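Acyltransferase (Streptococcus pneumoniae, PDB 5UG1) transfers acetyl groups to peptidoglycan as the C-terminal catalytic domain of O-acetyltransferase A, here caught with a methylsulfonyl group bound covalently in its active site. Local coordinates at residues 7-12 against 39-44; 12-17 against 59-64; 19-24 against 28-33; 72-77 against 87-92. All coordinates share one frame; numbering follows the deposited sequence.

Contact 1 of 4, residues 7-12 against 39-44. With 03S (methanesulfonic acid), chain B.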
loop_
_atom_site.group_PDB
_atom_site.type_symbol
_atom_site.label_atom_id
_atom_site.label_comp_id
_atom_site.label_asym_id
_atom_site.label_seq_id
_atom_site.Cartn_x
_atom_site.Cartn_y
_atom_site.Cartn_z
ATOM N N MET A 7 9.400 5.808 -2.519
ATOM C CA MET A 7 8.324 6.719 -2.154
ATOM C C MET A 7 7.064 5.898 -1.919
ATOM O O MET A 7 6.682 5.077 -2.765
ATOM C CB MET A 7 8.075 7.775 -3.244
ATOM C CG MET A 7 6.946 8.740 -2.897
ATOM S SD MET A 7 6.732 10.037 -4.095
ATOM C CE MET A 7 8.079 11.155 -3.702
ATOM N N LEU A 8 6.438 6.103 -0.767
ATOM C CA LEU A 8 5.130 5.537 -0.470
ATOM C C LEU A 8 4.077 6.624 -0.672
ATOM O O LEU A 8 4.220 7.735 -0.150
ATOM C CB LEU A 8 5.087 4.995 0.959
ATOM C CG LEU A 8 3.821 4.241 1.369
ATOM C CD1 LEU A 8 4.167 3.167 2.363
ATOM C CD2 LEU A 8 2.777 5.199 1.962
ATOM N N ILE A 9 3.056 6.320 -1.467
ATOM C CA ILE A 9 1.895 7.187 -1.656
ATOM C C ILE A 9 0.723 6.440 -1.045
ATOM O O ILE A 9 0.320 5.389 -1.564
ATOM C CB ILE A 9 1.627 7.486 -3.135
ATOM C CG1 ILE A 9 2.859 8.062 -3.831
ATOM C CG2 ILE A 9 0.384 8.388 -3.296
ATOM C CD1 ILE A 9 2.894 7.712 -5.324
ATOM N N GLY A 10 0.212 6.962 0.038
ATOM C CA GLY A 10 -0.707 6.221 0.856
ATOM C C GLY A 10 -1.859 6.968 1.470
ATOM O O GLY A 10 -1.937 8.158 1.402
ATOM N N ASP A 11 -2.729 6.192 2.091
ATOM C CA ASP A 11 -3.956 6.648 2.710
ATOM C C ASP A 11 -3.844 6.853 4.228
ATOM O O ASP A 11 -2.790 6.853 4.773
ATOM C CB ASP A 11 -5.126 5.735 2.327
ATOM C CG ASP A 11 -4.974 4.331 2.841
ATOM O OD1 ASP A 11 -4.101 4.067 3.613
ATOM O OD2 ASP A 11 -5.740 3.482 2.472
ATOM N N SER A 12 -4.968 7.040 4.879
ATOM C CA SER A 12 -4.998 7.252 6.303
ATOM C C SER A 12 -4.463 6.095 7.116
ATOM O O SER A 12 -3.983 6.300 8.166
ATOM C CB SER A 12 -6.403 7.558 6.758
ATOM O OG SER A 12 -7.167 6.413 6.756
ATOM N N LYS A 39 -7.388 6.141 -6.900
ATOM C CA LYS A 39 -7.545 7.110 -7.983
ATOM C C LYS A 39 -6.573 8.278 -7.840
ATOM O O LYS A 39 -5.833 8.598 -8.776
ATOM C CB LYS A 39 -8.983 7.616 -8.013
ATOM C CG LYS A 39 -9.342 8.505 -9.203
ATOM C CD LYS A 39 -10.719 9.135 -8.980
ATOM C CE LYS A 39 -11.088 10.128 -10.078
ATOM N NZ LYS A 39 -10.033 11.166 -10.274
ATOM N N THR A 40 -6.564 8.937 -6.675
ATOM C CA THR A 40 -5.694 10.101 -6.526
ATOM C C THR A 40 -4.231 9.689 -6.400
ATOM O O THR A 40 -3.344 10.450 -6.806
ATOM C CB THR A 40 -6.114 10.971 -5.327
ATOM O OG1 THR A 40 -5.981 10.232 -4.113
ATOM C CG2 THR A 40 -7.554 11.439 -5.464
ATOM N N ALA A 41 -3.961 8.496 -5.860
ATOM C CA ALA A 41 -2.594 7.984 -5.821
ATOM C C ALA A 41 -2.026 7.803 -7.225
ATOM O O ALA A 41 -0.832 8.042 -7.459
ATOM C CB ALA A 41 -2.559 6.660 -5.059
ATOM N N ASN A 42 -2.865 7.343 -8.159
ATOM C CA ASN A 42 -2.486 7.269 -9.569
ATOM C C ASN A 42 -2.053 8.637 -10.086
ATOM O O ASN A 42 -1.030 8.768 -10.767
ATOM C CB ASN A 42 -3.676 6.735 -10.382
ATOM C CG ASN A 42 -3.260 6.085 -11.701
ATOM O OD1 ASN A 42 -2.130 6.250 -12.157
ATOM N ND2 ASN A 42 -4.186 5.337 -12.319
ATOM N N GLU A 43 -2.842 9.669 -9.780
ATOM C CA GLU A 43 -2.525 11.026 -10.216
ATOM C C GLU A 43 -1.267 11.546 -9.524
ATOM O O GLU A 43 -0.399 12.140 -10.174
ATOM C CB GLU A 43 -3.724 11.935 -9.951
ATOM C CG GLU A 43 -5.002 11.525 -10.722
ATOM C CD GLU A 43 -6.272 12.049 -10.064
ATOM O OE1 GLU A 43 -6.170 12.632 -8.961
ATOM O OE2 GLU A 43 -7.372 11.877 -10.637
ATOM N N ILE A 44 -1.144 11.308 -8.213
ATOM C CA ILE A 44 0.063 11.690 -7.467
ATOM C C ILE A 44 1.294 11.007 -8.045
ATOM O O ILE A 44 2.354 11.635 -8.205
ATOM C CB ILE A 44 -0.099 11.359 -5.968
ATOM C CG1 ILE A 44 -1.195 12.227 -5.339
ATOM C CG2 ILE A 44 1.225 11.546 -5.208
ATOM C CD1 ILE A 44 -1.499 11.869 -3.891
HETATM S S10 03S B . -8.368 6.157 5.860
HETATM O O11 03S B . -8.806 4.792 6.226
HETATM O O12 03S B . -7.908 6.169 4.454
HETATM C C13 03S B . -9.639 7.213 6.036
#
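Ile9, on strand 6-10, pushes its CG2 methyl between two side chains of helix 38-50. That one methyl lies 3.8 Å from Ala41 CB and equally far, 3.8 Å, from Ile44 CG2. The branch gets there because CG2 is anti to the backbone N (chi1 -54°, measured to CG1), which turns it toward the helix. CG1 of Ile9 runs along the flank of Ile44, 4.1 Å from Ile44 CG2, and the two side chains lie antiparallel alongside each other. Ala41, with nothing beyond its CB, lets the helix come down close, and the CA atoms of Ile9 and Ala41 are 6.2 Å apart.

One shell out, Ile9 is flanked by Val58 and Ile60 of the neighbouring strand, Thr62 touches Ala41, and Asn31 lies against Ile44. On the outer surface of the helix, Lys39 NZ reaches Glu43 OE2 at 2.8 Å on its syn side, a salt bridge one turn long.

Past Gly10 the strand ends and the chemistry begins. Asp11 caps the following helix through weak bonds from OD1 to the N atoms of Val13 and Ala14. Ser12 OG is joined covalently to S10 of the methylsulfonyl group, and Ser12 N donates to its O12 at 3.1 Å with a bent N-H...O angle of 141°. His145 NE2 is hydrogen-bonded to the same OG, consistent with a Ser-His-Asp triad completed by Asp142. Sulfonylation of this oxygen is consistent with Ser12 being the nucleophile, while the contact between strand 6-10 and helix 38-50 is purely apolar, made by Ile9 three residues before the modified serine.

Contact 2 of 4, residues 12-17 against 59-64; sequences SVALRA and VIATGV. With 03S (methanesulfonic acid), chain B.
Ala14 rests its CB on the CB of Ala61 at 4.0 Å, methyl against methyl, with the CA atoms 6.4 Å apart. Two such short side chains let helix 12-16 settle close over the end of strand 57-61. Tyr160 of helix 150-171 touches both alanines and closes the packing from a third element, while Leu8 lies against Ala14 from the adjoining strand.

Nearer the active site the two segments spread, and the valines only just meet: Val13 CG2 and Val64 CG1 are 4.4 Å apart. Both methyls also approach the same sulfonyl oxygen, Val13 CG2 at 3.7 Å and Val64 CG1 at 3.8 Å from O11 of the methylsulfonyl group. In Val13 it is CG1 that stands anti to the backbone N (chi1 -179°), leaving CG2 on the side of the adduct. The two valines thus give O11 an apolar lining. In the loop between Ala61 and Val64, the hydroxyl of Thr62 bonds to Thr38 OG1.

A nucleophile at the start of a helix that directly follows a strand, facing a loop at the end of the neighbouring parallel strand, is consistent with the layout of SGNH-type hydrolases, an atypical alpha/beta hydrolase fold.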
loop_
_atom_site.group_PDB
_atom_site.type_symbol
_atom_site.label_atom_id
_atom_site.label_comp_id
_atom_site.label_asym_id
_atom_site.label_seq_id
_atom_site.Cartn_x
_atom_site.Cartn_y
_atom_site.Cartn_z
ATOM N N SER A 12 -4.968 7.040 4.879
ATOM C CA SER A 12 -4.998 7.252 6.303
ATOM C C SER A 12 -4.463 6.095 7.116
ATOM O O SER A 12 -3.983 6.300 8.166
ATOM C CB SER A 12 -6.403 7.558 6.758
ATOM O OG SER A 12 -7.167 6.413 6.756
ATOM N N VAL A 13 -4.579 4.883 6.608
ATOM C CA VAL A 13 -4.041 3.741 7.294
ATOM C C VAL A 13 -2.511 3.807 7.320
ATOM O O VAL A 13 -1.902 3.637 8.337
ATOM C CB VAL A 13 -4.575 2.419 6.728
ATOM C CG1 VAL A 13 -4.015 1.245 7.476
ATOM C CG2 VAL A 13 -6.070 2.393 6.823
ATOM N N ALA A 14 -1.933 4.068 6.163
ATOM C CA ALA A 14 -0.524 4.337 6.060
ATOM C C ALA A 14 -0.119 5.548 6.913
ATOM O O ALA A 14 0.881 5.506 7.592
ATOM C CB ALA A 14 -0.115 4.524 4.636
ATOM N N LEU A 15 -0.938 6.590 6.905
ATOM C CA LEU A 15 -0.606 7.776 7.684
ATOM C C LEU A 15 -0.579 7.452 9.172
ATOM O O LEU A 15 0.244 7.991 9.924
ATOM C CB LEU A 15 -1.602 8.890 7.389
ATOM C CG LEU A 15 -1.291 10.196 8.122
ATOM C CD1 LEU A 15 0.066 10.743 7.710
ATOM C CD2 LEU A 15 -2.393 11.242 7.925
ATOM N N ARG A 16 -1.461 6.550 9.606
ATOM C CA ARG A 16 -1.466 6.122 11.000
ATOM C C ARG A 16 -0.171 5.404 11.368
ATOM O O ARG A 16 0.280 5.481 12.514
ATOM C CB ARG A 16 -2.687 5.232 11.239
ATOM C CG ARG A 16 -3.045 4.974 12.701
ATOM C CD ARG A 16 -4.334 4.149 12.771
ATOM N NE ARG A 16 -4.722 3.765 14.126
ATOM C CZ ARG A 16 -5.347 4.570 14.976
ATOM N NH1 ARG A 16 -5.640 5.811 14.605
ATOM N NH2 ARG A 16 -5.683 4.140 16.190
ATOM N N ALA A 17 0.450 4.717 10.409
ATOM C CA ALA A 17 1.706 4.014 10.629
ATOM C C ALA A 17 2.925 4.850 10.248
ATOM O O ALA A 17 4.006 4.286 10.041
ATOM C CB ALA A 17 1.710 2.693 9.849
ATOM N N VAL A 59 5.528 2.620 -3.669
ATOM C CA VAL A 59 4.624 1.864 -2.814
ATOM C C VAL A 59 3.264 2.546 -2.842
ATOM O O VAL A 59 3.142 3.714 -2.451
ATOM C CB VAL A 59 5.152 1.743 -1.377
ATOM C CG1 VAL A 59 4.274 0.777 -0.597
ATOM C CG2 VAL A 59 6.617 1.268 -1.385
ATOM N N ILE A 60 2.247 1.815 -3.296
ATOM C CA ILE A 60 0.876 2.307 -3.368
ATOM C C ILE A 60 0.130 1.681 -2.195
ATOM O O ILE A 60 -0.219 0.495 -2.229
ATOM C CB ILE A 60 0.209 1.966 -4.710
ATOM C CG1 ILE A 60 1.019 2.510 -5.890
ATOM C CG2 ILE A 60 -1.251 2.493 -4.746
ATOM C CD1 ILE A 60 1.333 4.040 -5.838
ATOM N N ALA A 61 -0.103 2.463 -1.144
ATOM C CA ALA A 61 -0.729 1.965 0.082
ATOM C C ALA A 61 -2.120 2.577 0.220
ATOM O O ALA A 61 -2.371 3.470 1.036
ATOM C CB ALA A 61 0.167 2.271 1.301
ATOM N N THR A 62 -3.039 2.080 -0.607
ATOM C CA THR A 62 -4.399 2.590 -0.711
ATOM C C THR A 62 -5.343 1.414 -0.931
ATOM O O THR A 62 -4.914 0.277 -1.145
ATOM C CB THR A 62 -4.565 3.564 -1.888
ATOM O OG1 THR A 62 -4.284 2.865 -3.110
ATOM C CG2 THR A 62 -3.648 4.794 -1.772
ATOM N N GLY A 63 -6.615 1.688 -0.981
ATOM C CA GLY A 63 -7.565 0.688 -1.386
ATOM C C GLY A 63 -8.808 0.558 -0.552
ATOM O O GLY A 63 -9.796 0.115 -1.017
ATOM N N VAL A 64 -8.738 0.975 0.687
ATOM C CA VAL A 64 -9.866 0.907 1.565
ATOM C C VAL A 64 -10.829 2.074 1.369
ATOM O O VAL A 64 -11.966 1.923 1.564
ATOM C CB VAL A 64 -9.439 0.745 3.038
ATOM C CG1 VAL A 64 -9.062 2.064 3.650
ATOM C CG2 VAL A 64 -10.469 0.016 3.851
HETATM S S10 03S B . -8.368 6.157 5.860
HETATM O O11 03S B . -8.806 4.792 6.226
HETATM O O12 03S B . -7.908 6.169 4.454
HETATM C C13 03S B . -9.639 7.213 6.036
#

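Contact 3 of 4, residues 19-24 against 28-33; sequences TALQTA and AQINAQ
Helix 18-24 turns back through a short loop into the edge strand 29-32, and this contact closes the turn. Its polar part is Gln22, whose NE2 donates to Ala28 O at 2.9 Å. The bond is nearly straight at 169°, and the acceptor sits almost exactly in the plane of the Gln22 amide, although the donor is tilted 21° from the carbonyl plane of Ala28. A bend at chi2 (67°) folds the side chain back to make this reach possible.

The other end of the amide faces the strand: Gln22 OE1 passes 3.5 Å from Ile30 CG1. A water donates to Ala28 O and accepts from Ile30 N at 2.9 Å, so Ala28 O receives both the amide and the water; a further link from this water to Gln22 OE1 is too short to be more than doubtful.

Beneath this polar patch the packing is apolar. Leu21 CB meets Ile30 CD1 at 3.9 Å, the two side chains meeting at a slant, and Leu21 CD1 lies near Ile30 CG2. Ala161 and Ile164 of helix 150-171 and Leu8 of the adjacent strand 6-10 surround Leu21. Joining a helix to the strand that follows it, here the edge strand of a parallel sheet, is the local packing of a beta-alpha-beta crossover, in this case from strand 6-10 to strand 29-32.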
loop_
_atom_site.group_PDB
_atom_site.type_symbol
_atom_site.label_atom_id
_atom_site.label_comp_id
_atom_site.label_asym_id
_atom_site.label_seq_id
_atom_site.Cartn_x
_atom_site.Cartn_y
_atom_site.Cartn_z
ATOM N N THR A 19 5.119 6.977 11.721
ATOM C CA THR A 19 6.360 6.894 12.482
ATOM C C THR A 19 6.999 5.517 12.356
ATOM O O THR A 19 8.229 5.401 12.262
ATOM C CB THR A 19 6.085 7.217 13.941
ATOM O OG1 THR A 19 5.324 8.429 14.007
ATOM C CG2 THR A 19 7.388 7.377 14.692
ATOM N N ALA A 20 6.182 4.461 12.359
ATOM C CA ALA A 20 6.734 3.113 12.252
ATOM C C ALA A 20 7.321 2.883 10.866
ATOM O O ALA A 20 8.383 2.270 10.727
ATOM C CB ALA A 20 5.660 2.070 12.573
ATOM N N LEU A 21 6.653 3.396 9.833
ATOM C CA LEU A 21 7.173 3.288 8.474
ATOM C C LEU A 21 8.543 3.939 8.362
ATOM O O LEU A 21 9.484 3.336 7.837
ATOM C CB LEU A 21 6.190 3.929 7.490
ATOM C CG LEU A 21 4.977 3.072 7.136
ATOM C CD1 LEU A 21 3.965 3.881 6.343
ATOM C CD2 LEU A 21 5.419 1.830 6.363
ATOM N N GLN A 22 8.663 5.181 8.852
ATOM C CA GLN A 22 9.927 5.912 8.782
ATOM C C GLN A 22 11.011 5.223 9.593
ATOM O O GLN A 22 12.184 5.231 9.207
ATOM C CB GLN A 22 9.744 7.341 9.289
ATOM C CG GLN A 22 10.776 8.300 8.741
ATOM C CD GLN A 22 10.616 8.490 7.254
ATOM O OE1 GLN A 22 9.725 9.216 6.803
ATOM N NE2 GLN A 22 11.459 7.816 6.475
ATOM N N THR A 23 10.638 4.635 10.728
ATOM C CA THR A 23 11.604 3.921 11.559
ATOM C C THR A 23 12.070 2.643 10.877
ATOM O O THR A 23 13.265 2.327 10.886
ATOM C CB THR A 23 10.980 3.626 12.926
ATOM O OG1 THR A 23 10.760 4.866 13.605
ATOM C CG2 THR A 23 11.888 2.750 13.782
ATOM N N ALA A 24 11.147 1.913 10.245
ATOM C CA ALA A 24 11.510 0.663 9.596
ATOM C C ALA A 24 12.187 0.894 8.256
ATOM O O ALA A 24 12.971 0.051 7.812
ATOM C CB ALA A 24 10.271 -0.215 9.411
ATOM N N ALA A 28 13.167 6.463 3.472
ATOM C CA ALA A 28 12.032 6.379 2.568
ATOM C C ALA A 28 11.232 7.676 2.630
ATOM O O ALA A 28 11.216 8.378 3.644
ATOM C CB ALA A 28 11.143 5.188 2.913
ATOM N N GLN A 29 10.598 8.007 1.516
ATOM C CA GLN A 29 9.760 9.192 1.407
ATOM C C GLN A 29 8.321 8.745 1.616
ATOM O O GLN A 29 7.729 8.118 0.732
ATOM C CB GLN A 29 9.931 9.862 0.045
ATOM C CG GLN A 29 11.311 10.440 -0.203
ATOM C CD GLN A 29 11.438 11.028 -1.595
ATOM O OE1 GLN A 29 12.114 10.476 -2.460
ATOM N NE2 GLN A 29 10.785 12.152 -1.816
ATOM N N ILE A 30 7.769 9.046 2.785
ATOM C CA ILE A 30 6.423 8.620 3.140
ATOM C C ILE A 30 5.501 9.781 2.802
ATOM O O ILE A 30 5.565 10.840 3.436
ATOM C CB ILE A 30 6.318 8.217 4.621
ATOM C CG1 ILE A 30 7.446 7.255 5.018
ATOM C CG2 ILE A 30 4.974 7.550 4.916
ATOM C CD1 ILE A 30 7.368 5.899 4.350
ATOM N N ASN A 31 4.675 9.608 1.773
ATOM C CA ASN A 31 3.720 10.630 1.345
ATOM C C ASN A 31 2.329 10.025 1.529
ATOM O O ASN A 31 1.754 9.441 0.608
ATOM C CB ASN A 31 4.021 11.069 -0.103
ATOM C CG ASN A 31 2.956 11.987 -0.688
ATOM O OD1 ASN A 31 2.119 12.551 0.025
ATOM N ND2 ASN A 31 2.987 12.142 -2.010
ATOM N N ALA A 32 1.786 10.150 2.740
ATOM C CA ALA A 32 0.498 9.558 3.078
ATOM C C ALA A 32 -0.415 10.637 3.627
ATOM O O ALA A 32 0.035 11.516 4.367
ATOM C CB ALA A 32 0.644 8.417 4.103
ATOM N N GLN A 33 -1.669 10.620 3.227
ATOM C CA GLN A 33 -2.649 11.609 3.654
ATOM C C GLN A 33 -4.014 10.994 3.866
ATOM O O GLN A 33 -4.301 9.942 3.378
ATOM C CB GLN A 33 -2.795 12.738 2.632
ATOM C CG GLN A 33 -1.510 13.259 2.060
ATOM C CD GLN A 33 -1.751 14.116 0.866
ATOM O OE1 GLN A 33 -2.275 15.223 0.977
ATOM N NE2 GLN A 33 -1.389 13.619 -0.291
HETATM O O HOH W 1 9.156 10.497 4.816
#

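Contact 4 of 4, residues 72-77 against 87-92; sequences DDWDSI and MILVTP
Helix 70-80 lies over strand 86-90 with CA atoms 9.2 Å apart at Trp74 and Leu89, a gap filled mainly by side chains. Trp74 spans it with its indole, bringing CZ3, on the six-membered ring, to 3.7 Å from Leu89 CD2. The methyl comes in obliquely, with Trp74 CE3 a little farther off, and the two side chains lie alongside one another, pointing opposite ways. Although the first bond of Trp74 does not aim at the strand, chi1 of -72° and chi2 of 112° bring the six-membered ring near it.

One turn later along the helix, Ile77 takes the end of Met87. The Met87 CE methyl sits 3.7 Å from Ile77 CG1 and just as close, 3.7 Å, to the backbone O of Ile77. An extended chain through chi2 carries the sulfur out from the strand, and a turn at chi3 (-133°) lays CE across the isoleucine, which it crosses at a slant.

Further out, Met112 of helix 102-118 touches both Trp74 and Leu89, and Ile60 of the preceding strand touches both Trp74 and Met87. Asn42 of helix 38-50 packs on Ile77, while Asp75 OD1 bonds to Tyr111 OH. The contact joins the helix and second strand of the beta-alpha-beta unit made of strand 57-61, helix 70-80 and strand 86-90. No hydrogen bond or charge pair crosses between the two segments: ring and aliphatic carbons hold helix to strand by van der Waals contact, and all four residues that meet are buried.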
loop_
_atom_site.group_PDB
_atom_site.type_symbol
_atom_site.label_atom_id
_atom_site.label_comp_id
_atom_site.label_asym_id
_atom_site.label_seq_id
_atom_site.Cartn_x
_atom_site.Cartn_y
_atom_site.Cartn_z
ATOM N N ASP A 72 -10.964 -1.095 -12.272
ATOM C CA ASP A 72 -10.387 -0.073 -13.141
ATOM C C ASP A 72 -9.232 0.651 -12.457
ATOM O O ASP A 72 -8.213 0.935 -13.092
ATOM C CB ASP A 72 -11.453 0.926 -13.583
ATOM C CG ASP A 72 -12.420 0.337 -14.602
ATOM O OD1 ASP A 72 -12.172 -0.785 -15.089
ATOM O OD2 ASP A 72 -13.428 0.997 -14.924
ATOM N N ASP A 73 -9.364 0.946 -11.163
ATOM C CA ASP A 73 -8.323 1.716 -10.481
ATOM C C ASP A 73 -7.000 0.957 -10.437
ATOM O O ASP A 73 -5.938 1.534 -10.702
ATOM C CB ASP A 73 -8.775 2.103 -9.066
ATOM C CG ASP A 73 -9.549 3.434 -9.035
ATOM O OD1 ASP A 73 -9.244 4.329 -9.854
ATOM O OD2 ASP A 73 -10.467 3.592 -8.202
ATOM N N TRP A 74 -7.032 -0.335 -10.106
ATOM C CA TRP A 74 -5.769 -1.049 -9.989
ATOM C C TRP A 74 -5.220 -1.425 -11.349
ATOM O O TRP A 74 -3.999 -1.422 -11.536
ATOM C CB TRP A 74 -5.929 -2.282 -9.096
ATOM C CG TRP A 74 -6.077 -1.900 -7.673
ATOM C CD1 TRP A 74 -7.187 -2.044 -6.892
ATOM C CD2 TRP A 74 -5.086 -1.252 -6.858
ATOM N NE1 TRP A 74 -6.937 -1.543 -5.630
ATOM C CE2 TRP A 74 -5.656 -1.050 -5.592
ATOM C CE3 TRP A 74 -3.771 -0.833 -7.084
ATOM C CZ2 TRP A 74 -4.957 -0.446 -4.552
ATOM C CZ3 TRP A 74 -3.077 -0.252 -6.054
ATOM C CH2 TRP A 74 -3.668 -0.054 -4.803
ATOM N N ASP A 75 -6.098 -1.747 -12.304
ATOM C CA ASP A 75 -5.666 -1.863 -13.693
ATOM C C ASP A 75 -4.960 -0.591 -14.142
ATOM O O ASP A 75 -3.885 -0.640 -14.746
ATOM C CB ASP A 75 -6.859 -2.128 -14.604
ATOM C CG ASP A 75 -7.314 -3.559 -14.577
ATOM O OD1 ASP A 75 -6.620 -4.407 -13.964
ATOM O OD2 ASP A 75 -8.370 -3.826 -15.186
ATOM N N SER A 76 -5.553 0.563 -13.836
ATOM C CA SER A 76 -5.032 1.824 -14.348
ATOM C C SER A 76 -3.693 2.183 -13.714
ATOM O O SER A 76 -2.758 2.590 -14.413
ATOM C CB SER A 76 -6.036 2.945 -14.112
ATOM O OG SER A 76 -5.519 4.153 -14.629
ATOM N N ILE A 77 -3.587 2.084 -12.387
ATOM C CA ILE A 77 -2.348 2.522 -11.758
ATOM C C ILE A 77 -1.206 1.606 -12.179
ATOM O O ILE A 77 -0.088 2.062 -12.437
ATOM C CB ILE A 77 -2.513 2.616 -10.228
ATOM C CG1 ILE A 77 -1.459 3.555 -9.638
ATOM C CG2 ILE A 77 -2.463 1.246 -9.571
ATOM C CD1 ILE A 77 -1.746 3.952 -8.223
ATOM N N MET A 87 7.022 -1.524 -8.438
ATOM C CA MET A 87 5.831 -1.063 -7.744
ATOM C C MET A 87 5.434 -2.091 -6.703
ATOM O O MET A 87 5.439 -3.290 -6.978
ATOM C CB MET A 87 4.687 -0.837 -8.734
ATOM C CG MET A 87 3.426 -0.252 -8.169
ATOM S SD MET A 87 2.167 -0.202 -9.474
ATOM C CE MET A 87 1.599 1.462 -9.213
ATOM N N ILE A 88 5.094 -1.620 -5.509
ATOM C CA ILE A 88 4.596 -2.480 -4.440
ATOM C C ILE A 88 3.152 -2.094 -4.137
ATOM O O ILE A 88 2.851 -0.913 -3.938
ATOM C CB ILE A 88 5.488 -2.372 -3.198
ATOM C CG1 ILE A 88 6.838 -2.993 -3.523
ATOM C CG2 ILE A 88 4.853 -3.038 -1.997
ATOM C CD1 ILE A 88 7.765 -2.872 -2.431
ATOM N N LEU A 89 2.260 -3.086 -4.114
ATOM C CA LEU A 89 0.844 -2.858 -3.843
ATOM C C LEU A 89 0.517 -3.337 -2.432
ATOM O O LEU A 89 0.746 -4.511 -2.104
ATOM C CB LEU A 89 -0.027 -3.576 -4.877
ATOM C CG LEU A 89 0.337 -3.330 -6.344
ATOM C CD1 LEU A 89 -0.501 -4.214 -7.260
ATOM C CD2 LEU A 89 0.185 -1.858 -6.720
ATOM N N VAL A 90 -0.029 -2.442 -1.602
ATOM C CA VAL A 90 -0.422 -2.781 -0.237
ATOM C C VAL A 90 -1.926 -3.058 -0.225
ATOM O O VAL A 90 -2.739 -2.149 -0.448
ATOM C CB VAL A 90 -0.048 -1.671 0.750
ATOM C CG1 VAL A 90 0.017 -2.244 2.171
ATOM C CG2 VAL A 90 1.281 -1.041 0.370
ATOM N N THR A 91 -2.305 -4.312 0.037
ATOM C CA THR A 91 -3.709 -4.689 -0.024
ATOM C C THR A 91 -4.481 -4.021 1.114
ATOM O O THR A 91 -3.934 -3.797 2.198
ATOM C CB THR A 91 -3.883 -6.207 0.058
ATOM O OG1 THR A 91 -3.219 -6.713 1.225
ATOM C CG2 THR A 91 -3.344 -6.915 -1.222
ATOM N N PRO A 92 -5.743 -3.663 0.883
ATOM C CA PRO A 92 -6.523 -2.989 1.921
ATOM C C PRO A 92 -7.197 -3.992 2.845
ATOM O O PRO A 92 -7.404 -5.154 2.498
ATOM C CB PRO A 92 -7.561 -2.197 1.115
ATOM C CG PRO A 92 -7.762 -3.022 -0.102
ATOM C CD PRO A 92 -6.470 -3.724 -0.398
#

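All four contacts hang on one parallel sheet, and the backbone bonds between its strands tie them together. Ile9 N to Val59 O, 2.8 Å, joins contact 1 to contact 2; Leu8 O to Asn31 N, 2.7 Å, joins contact 1 to contact 3; and Ile60 N to Ile88 O, 2.9 Å, joins contact 2 to contact 4. Contacts 1 and 2, with centres 8 Å apart, share Ser12 and both touch the methylsulfonyl group. Contacts 3 and 4 are remoter: the side chains of Leu21 and Trp74 each lie about 12 Å from the adduct, and the contacts themselves lie on opposite sides of the chain's centre, their own centres 19 Å apart.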